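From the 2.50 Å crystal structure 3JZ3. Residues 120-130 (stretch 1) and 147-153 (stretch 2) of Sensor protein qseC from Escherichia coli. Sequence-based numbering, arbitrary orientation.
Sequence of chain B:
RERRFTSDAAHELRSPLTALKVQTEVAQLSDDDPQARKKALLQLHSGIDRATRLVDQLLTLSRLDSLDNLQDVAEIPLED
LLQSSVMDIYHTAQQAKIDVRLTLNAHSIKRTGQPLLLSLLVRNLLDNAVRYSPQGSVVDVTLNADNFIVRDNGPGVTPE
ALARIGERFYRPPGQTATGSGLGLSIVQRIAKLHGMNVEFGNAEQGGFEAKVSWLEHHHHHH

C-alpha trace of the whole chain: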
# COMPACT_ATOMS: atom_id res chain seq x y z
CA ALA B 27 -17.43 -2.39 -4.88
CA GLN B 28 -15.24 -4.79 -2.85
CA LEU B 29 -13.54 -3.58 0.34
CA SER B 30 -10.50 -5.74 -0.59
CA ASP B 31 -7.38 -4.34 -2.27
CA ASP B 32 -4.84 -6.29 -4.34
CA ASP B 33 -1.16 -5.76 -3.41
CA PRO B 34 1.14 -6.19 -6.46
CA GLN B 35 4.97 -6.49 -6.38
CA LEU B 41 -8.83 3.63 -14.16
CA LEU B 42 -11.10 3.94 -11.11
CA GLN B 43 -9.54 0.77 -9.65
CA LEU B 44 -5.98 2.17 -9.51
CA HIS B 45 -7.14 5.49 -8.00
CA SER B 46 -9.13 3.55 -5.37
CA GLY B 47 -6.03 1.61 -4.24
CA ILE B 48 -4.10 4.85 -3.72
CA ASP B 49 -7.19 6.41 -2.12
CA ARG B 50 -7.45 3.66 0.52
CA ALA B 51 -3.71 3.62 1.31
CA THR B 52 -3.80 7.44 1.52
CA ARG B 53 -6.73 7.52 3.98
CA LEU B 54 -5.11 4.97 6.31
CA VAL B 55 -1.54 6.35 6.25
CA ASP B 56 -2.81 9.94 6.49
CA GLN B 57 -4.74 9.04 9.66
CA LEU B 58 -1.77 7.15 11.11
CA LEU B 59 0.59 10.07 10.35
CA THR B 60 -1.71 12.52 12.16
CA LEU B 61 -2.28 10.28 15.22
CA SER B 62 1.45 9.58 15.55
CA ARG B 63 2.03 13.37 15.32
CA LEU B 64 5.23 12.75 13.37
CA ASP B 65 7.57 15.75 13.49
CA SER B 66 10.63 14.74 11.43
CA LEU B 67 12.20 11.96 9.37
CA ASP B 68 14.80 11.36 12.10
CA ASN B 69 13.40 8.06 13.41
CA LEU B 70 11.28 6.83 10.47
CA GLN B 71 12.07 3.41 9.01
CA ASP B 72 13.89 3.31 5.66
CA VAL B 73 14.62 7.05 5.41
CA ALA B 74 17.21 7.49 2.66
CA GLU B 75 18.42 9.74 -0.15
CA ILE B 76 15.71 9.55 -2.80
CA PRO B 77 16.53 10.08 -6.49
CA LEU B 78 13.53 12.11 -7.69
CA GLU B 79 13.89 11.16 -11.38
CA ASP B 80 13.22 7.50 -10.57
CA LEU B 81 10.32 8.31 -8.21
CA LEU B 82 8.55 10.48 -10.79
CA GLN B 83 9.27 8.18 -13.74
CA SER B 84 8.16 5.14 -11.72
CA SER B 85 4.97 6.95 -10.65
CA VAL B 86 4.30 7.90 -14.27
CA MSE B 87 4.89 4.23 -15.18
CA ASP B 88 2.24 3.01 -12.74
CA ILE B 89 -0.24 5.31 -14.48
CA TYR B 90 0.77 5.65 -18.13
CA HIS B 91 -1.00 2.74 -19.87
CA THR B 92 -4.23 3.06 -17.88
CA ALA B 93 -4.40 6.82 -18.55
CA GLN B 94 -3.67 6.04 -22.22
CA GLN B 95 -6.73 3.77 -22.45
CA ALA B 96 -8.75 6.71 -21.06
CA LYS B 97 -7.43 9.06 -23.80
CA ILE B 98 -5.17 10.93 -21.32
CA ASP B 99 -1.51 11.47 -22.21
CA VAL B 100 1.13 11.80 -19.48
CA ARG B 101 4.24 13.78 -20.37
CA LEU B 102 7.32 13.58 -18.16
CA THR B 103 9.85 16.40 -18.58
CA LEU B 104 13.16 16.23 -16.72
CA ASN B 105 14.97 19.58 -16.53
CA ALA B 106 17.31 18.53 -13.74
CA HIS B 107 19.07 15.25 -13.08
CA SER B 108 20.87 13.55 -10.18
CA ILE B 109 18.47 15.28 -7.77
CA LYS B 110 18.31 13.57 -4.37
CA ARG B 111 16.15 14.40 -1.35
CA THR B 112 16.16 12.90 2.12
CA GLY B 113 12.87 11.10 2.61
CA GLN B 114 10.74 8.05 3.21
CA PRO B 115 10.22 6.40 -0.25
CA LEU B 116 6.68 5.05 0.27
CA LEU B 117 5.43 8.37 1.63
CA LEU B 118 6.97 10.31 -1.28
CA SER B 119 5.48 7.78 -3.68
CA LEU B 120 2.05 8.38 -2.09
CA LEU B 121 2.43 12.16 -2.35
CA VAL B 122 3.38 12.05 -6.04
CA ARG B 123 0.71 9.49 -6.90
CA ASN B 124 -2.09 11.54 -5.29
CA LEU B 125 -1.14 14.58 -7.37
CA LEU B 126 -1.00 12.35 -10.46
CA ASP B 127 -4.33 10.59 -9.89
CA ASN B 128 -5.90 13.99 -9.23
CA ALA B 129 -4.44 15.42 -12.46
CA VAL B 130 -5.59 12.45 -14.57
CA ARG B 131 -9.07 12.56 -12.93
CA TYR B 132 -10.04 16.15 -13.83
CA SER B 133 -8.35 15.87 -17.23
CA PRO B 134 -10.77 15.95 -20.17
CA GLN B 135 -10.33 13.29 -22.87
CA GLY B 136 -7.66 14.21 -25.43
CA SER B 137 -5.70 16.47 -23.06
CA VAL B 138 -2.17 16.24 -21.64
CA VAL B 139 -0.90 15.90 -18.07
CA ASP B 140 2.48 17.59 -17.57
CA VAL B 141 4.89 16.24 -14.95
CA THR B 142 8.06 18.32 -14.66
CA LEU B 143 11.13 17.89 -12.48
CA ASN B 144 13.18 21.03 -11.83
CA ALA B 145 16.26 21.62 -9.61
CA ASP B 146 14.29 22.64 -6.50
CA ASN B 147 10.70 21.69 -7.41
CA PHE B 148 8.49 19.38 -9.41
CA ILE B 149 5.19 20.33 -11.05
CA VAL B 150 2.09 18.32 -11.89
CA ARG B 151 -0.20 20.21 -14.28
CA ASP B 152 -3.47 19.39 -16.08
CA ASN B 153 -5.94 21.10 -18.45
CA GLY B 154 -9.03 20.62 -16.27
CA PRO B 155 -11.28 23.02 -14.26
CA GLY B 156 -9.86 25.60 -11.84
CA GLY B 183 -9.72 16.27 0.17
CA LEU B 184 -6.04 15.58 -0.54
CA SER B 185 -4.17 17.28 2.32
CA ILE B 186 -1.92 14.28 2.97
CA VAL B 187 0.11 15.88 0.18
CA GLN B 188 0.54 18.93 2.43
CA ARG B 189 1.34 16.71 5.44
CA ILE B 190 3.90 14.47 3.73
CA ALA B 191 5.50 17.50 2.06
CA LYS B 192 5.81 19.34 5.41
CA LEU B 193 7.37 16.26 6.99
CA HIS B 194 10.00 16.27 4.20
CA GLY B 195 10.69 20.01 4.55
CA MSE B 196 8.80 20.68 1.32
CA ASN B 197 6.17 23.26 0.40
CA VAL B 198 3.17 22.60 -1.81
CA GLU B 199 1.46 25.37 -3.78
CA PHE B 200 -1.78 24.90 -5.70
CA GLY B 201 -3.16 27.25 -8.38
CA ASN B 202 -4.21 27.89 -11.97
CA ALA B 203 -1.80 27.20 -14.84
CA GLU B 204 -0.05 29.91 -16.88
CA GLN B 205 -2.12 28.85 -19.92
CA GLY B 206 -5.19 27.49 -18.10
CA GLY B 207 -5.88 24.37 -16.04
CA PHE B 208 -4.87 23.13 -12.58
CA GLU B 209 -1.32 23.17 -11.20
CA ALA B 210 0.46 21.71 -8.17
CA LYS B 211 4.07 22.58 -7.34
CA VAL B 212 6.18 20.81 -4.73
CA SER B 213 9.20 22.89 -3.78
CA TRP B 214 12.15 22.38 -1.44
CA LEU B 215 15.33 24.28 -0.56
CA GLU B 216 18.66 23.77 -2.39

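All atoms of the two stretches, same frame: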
# COMPACT_ATOMS: atom_id res chain seq x y z
N LEU B 120 3.45 8.05 -2.36
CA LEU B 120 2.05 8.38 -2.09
C LEU B 120 1.72 9.82 -2.45
O LEU B 120 0.71 10.08 -3.09
CB LEU B 120 1.70 8.14 -0.62
CG LEU B 120 1.35 6.73 -0.16
CD1 LEU B 120 1.19 6.71 1.35
CD2 LEU B 120 0.09 6.22 -0.85
N LEU B 121 2.57 10.75 -2.01
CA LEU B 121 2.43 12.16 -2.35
C LEU B 121 2.32 12.35 -3.86
O LEU B 121 1.35 12.94 -4.34
CB LEU B 121 3.63 12.96 -1.80
CG LEU B 121 3.59 14.49 -1.89
CD1 LEU B 121 4.60 15.10 -0.94
CD2 LEU B 121 3.83 14.99 -3.31
N VAL B 122 3.31 11.85 -4.59
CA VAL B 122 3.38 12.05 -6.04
C VAL B 122 2.16 11.44 -6.73
O VAL B 122 1.57 12.05 -7.61
CB VAL B 122 4.70 11.48 -6.64
CG1 VAL B 122 4.65 11.51 -8.16
CG2 VAL B 122 5.90 12.27 -6.14
N ARG B 123 1.80 10.24 -6.29
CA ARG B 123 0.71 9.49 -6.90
C ARG B 123 -0.67 10.15 -6.70
O ARG B 123 -1.51 10.10 -7.60
CB ARG B 123 0.71 8.06 -6.39
CG ARG B 123 -0.17 7.12 -7.17
CD ARG B 123 0.40 6.79 -8.54
NE ARG B 123 -0.52 5.93 -9.28
CZ ARG B 123 -0.61 4.61 -9.14
NH1 ARG B 123 0.17 3.96 -8.27
NH2 ARG B 123 -1.48 3.92 -9.86
N ASN B 124 -0.88 10.76 -5.54
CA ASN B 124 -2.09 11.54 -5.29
C ASN B 124 -2.25 12.72 -6.24
O ASN B 124 -3.33 12.95 -6.78
CB ASN B 124 -2.12 12.03 -3.84
CG ASN B 124 -2.74 11.02 -2.91
OD1 ASN B 124 -3.96 10.89 -2.85
ND2 ASN B 124 -1.91 10.31 -2.17
N LEU B 125 -1.15 13.45 -6.45
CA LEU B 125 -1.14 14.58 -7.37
C LEU B 125 -1.39 14.12 -8.81
O LEU B 125 -2.04 14.81 -9.59
CB LEU B 125 0.19 15.33 -7.30
CG LEU B 125 0.58 16.04 -6.00
CD1 LEU B 125 1.98 16.60 -6.15
CD2 LEU B 125 -0.41 17.14 -5.64
N LEU B 126 -0.86 12.94 -9.13
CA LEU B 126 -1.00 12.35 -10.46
C LEU B 126 -2.40 11.85 -10.73
O LEU B 126 -2.97 12.15 -11.78
CB LEU B 126 0.00 11.21 -10.65
CG LEU B 126 1.32 11.57 -11.31
CD1 LEU B 126 2.22 10.36 -11.35
CD2 LEU B 126 1.08 12.09 -12.72
N ASP B 127 -2.96 11.08 -9.80
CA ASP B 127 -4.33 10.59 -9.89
C ASP B 127 -5.33 11.74 -9.98
O ASP B 127 -6.28 11.67 -10.76
CB ASP B 127 -4.68 9.69 -8.70
CG ASP B 127 -3.90 8.38 -8.71
OD1 ASP B 127 -3.26 8.05 -9.73
OD2 ASP B 127 -3.94 7.67 -7.68
N ASN B 128 -5.09 12.78 -9.19
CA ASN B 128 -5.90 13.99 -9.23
C ASN B 128 -5.84 14.70 -10.59
O ASN B 128 -6.86 15.18 -11.09
CB ASN B 128 -5.50 14.95 -8.10
CG ASN B 128 -6.28 16.25 -8.12
OD1 ASN B 128 -7.49 16.26 -8.31
ND2 ASN B 128 -5.57 17.37 -7.92
N ALA B 129 -4.64 14.76 -11.17
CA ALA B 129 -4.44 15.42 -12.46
C ALA B 129 -5.05 14.64 -13.62
O ALA B 129 -5.58 15.24 -14.56
CB ALA B 129 -2.96 15.68 -12.71
N VAL B 130 -4.99 13.31 -13.55
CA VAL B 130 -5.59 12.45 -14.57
C VAL B 130 -7.12 12.45 -14.46
O VAL B 130 -7.84 12.24 -15.45
CB VAL B 130 -5.05 11.00 -14.47
CG1 VAL B 130 -5.81 10.05 -15.39
CG2 VAL B 130 -3.56 10.96 -14.81
N ASN B 147 12.14 21.94 -7.40
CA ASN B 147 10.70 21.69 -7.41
C ASN B 147 10.30 20.69 -8.48
O ASN B 147 11.03 20.49 -9.45
CB ASN B 147 9.92 22.99 -7.61
CG ASN B 147 10.16 23.61 -8.98
OD1 ASN B 147 9.39 23.38 -9.92
ND2 ASN B 147 11.23 24.38 -9.10
N PHE B 148 9.16 20.04 -8.29
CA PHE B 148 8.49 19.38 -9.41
C PHE B 148 7.06 19.89 -9.54
O PHE B 148 6.47 20.39 -8.58
CB PHE B 148 8.59 17.84 -9.36
CG PHE B 148 7.84 17.19 -8.24
CD1 PHE B 148 6.50 16.82 -8.40
CD2 PHE B 148 8.47 16.89 -7.03
CE1 PHE B 148 5.80 16.20 -7.37
CE2 PHE B 148 7.78 16.26 -5.99
CZ PHE B 148 6.44 15.92 -6.16
N ILE B 149 6.52 19.80 -10.75
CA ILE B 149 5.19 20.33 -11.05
C ILE B 149 4.34 19.26 -11.72
O ILE B 149 4.78 18.58 -12.64
CB ILE B 149 5.25 21.58 -11.98
CG1 ILE B 149 6.04 22.72 -11.31
CG2 ILE B 149 3.84 22.06 -12.34
CD1 ILE B 149 6.57 23.78 -12.29
N VAL B 150 3.11 19.12 -11.23
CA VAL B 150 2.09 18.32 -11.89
C VAL B 150 0.99 19.28 -12.35
O VAL B 150 0.48 20.08 -11.56
CB VAL B 150 1.53 17.21 -10.96
CG1 VAL B 150 0.56 16.30 -11.72
CG2 VAL B 150 2.66 16.40 -10.35
N ARG B 151 0.65 19.21 -13.64
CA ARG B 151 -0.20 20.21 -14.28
C ARG B 151 -1.16 19.56 -15.27
O ARG B 151 -0.75 18.77 -16.12
CB ARG B 151 0.68 21.23 -14.98
CG ARG B 151 -0.05 22.31 -15.76
CD ARG B 151 0.77 22.74 -16.96
NE ARG B 151 0.20 23.91 -17.63
CZ ARG B 151 -0.83 23.88 -18.48
NH1 ARG B 151 -1.44 22.73 -18.77
NH2 ARG B 151 -1.26 25.00 -19.03
N ASP B 152 -2.44 19.90 -15.17
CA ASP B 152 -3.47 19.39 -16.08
C ASP B 152 -4.21 20.52 -16.80
O ASP B 152 -3.96 21.70 -16.54
CB ASP B 152 -4.45 18.47 -15.34
CG ASP B 152 -5.20 19.18 -14.22
OD1 ASP B 152 -4.87 18.94 -13.04
OD2 ASP B 152 -6.12 19.98 -14.52
N ASN B 153 -5.12 20.15 -17.70
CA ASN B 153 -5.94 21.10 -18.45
C ASN B 153 -7.41 21.12 -18.03
O ASN B 153 -8.29 21.51 -18.80
CB ASN B 153 -5.85 20.82 -19.96
CG ASN B 153 -4.50 21.18 -20.53
OD1 ASN B 153 -4.06 22.33 -20.45
ND2 ASN B 153 -3.83 20.20 -21.13

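Helix 120-130 packs against strand 147-151 with the two N-to-C directions 25° apart and the axes 8.5 Å apart at closest approach. No hydrogen bond crosses between the stretches; apolar packing dominates the 342 Å² buried between them.

At the start of the stretch, Leu-120 lies out of reach of the strand, and its carbonyl O accepts hydrogen bonds from both the backbone N (3.0 Å) and the side-chain ND2 (2.8 Å) of Asn-124. Contact begins at Leu-121. Its CA-to-CB bond points sideways, but the end of the side chain comes nearer, bringing CD2 to 4.0 Å from Phe-148 CZ, at the ring edge. Val-122 reaches the same ring atom more closely, with CG2 3.7 Å from Phe-148 CZ. Arg-123 is directed elsewhere: its NE forms a salt bridge with Asp-127 OD1 at 3.5 Å, one turn along the helix, and neither residue touches the strand.

Leu-125 points toward the strand and bridges two of its residues. Its CD1 lies 4.0 Å from Phe-148 CE1, while its CB is 4.1 Å from Val-150 CG2. Phe-148 and Val-150 can both face the helix because alternate side chains of an extended strand project to the same side; the intervening Ile-149 points away. Leu-126 adds a looser contact, CD2 to Val-150 CG1 at 4.4 Å.

One turn beyond Leu-125, Ala-129 also points toward the strand. Its CB lies 3.7 Å from Val-150 CG1. Val-150 thus packs against Leu-125, Leu-126 and Ala-129, and has the largest covered area of any residue here. The carbonyl O of Ala-129 lies 3.5 Å from Asp-152 CB, a van der Waals contact just past the strand. Val-130 then points away, and the contact ends.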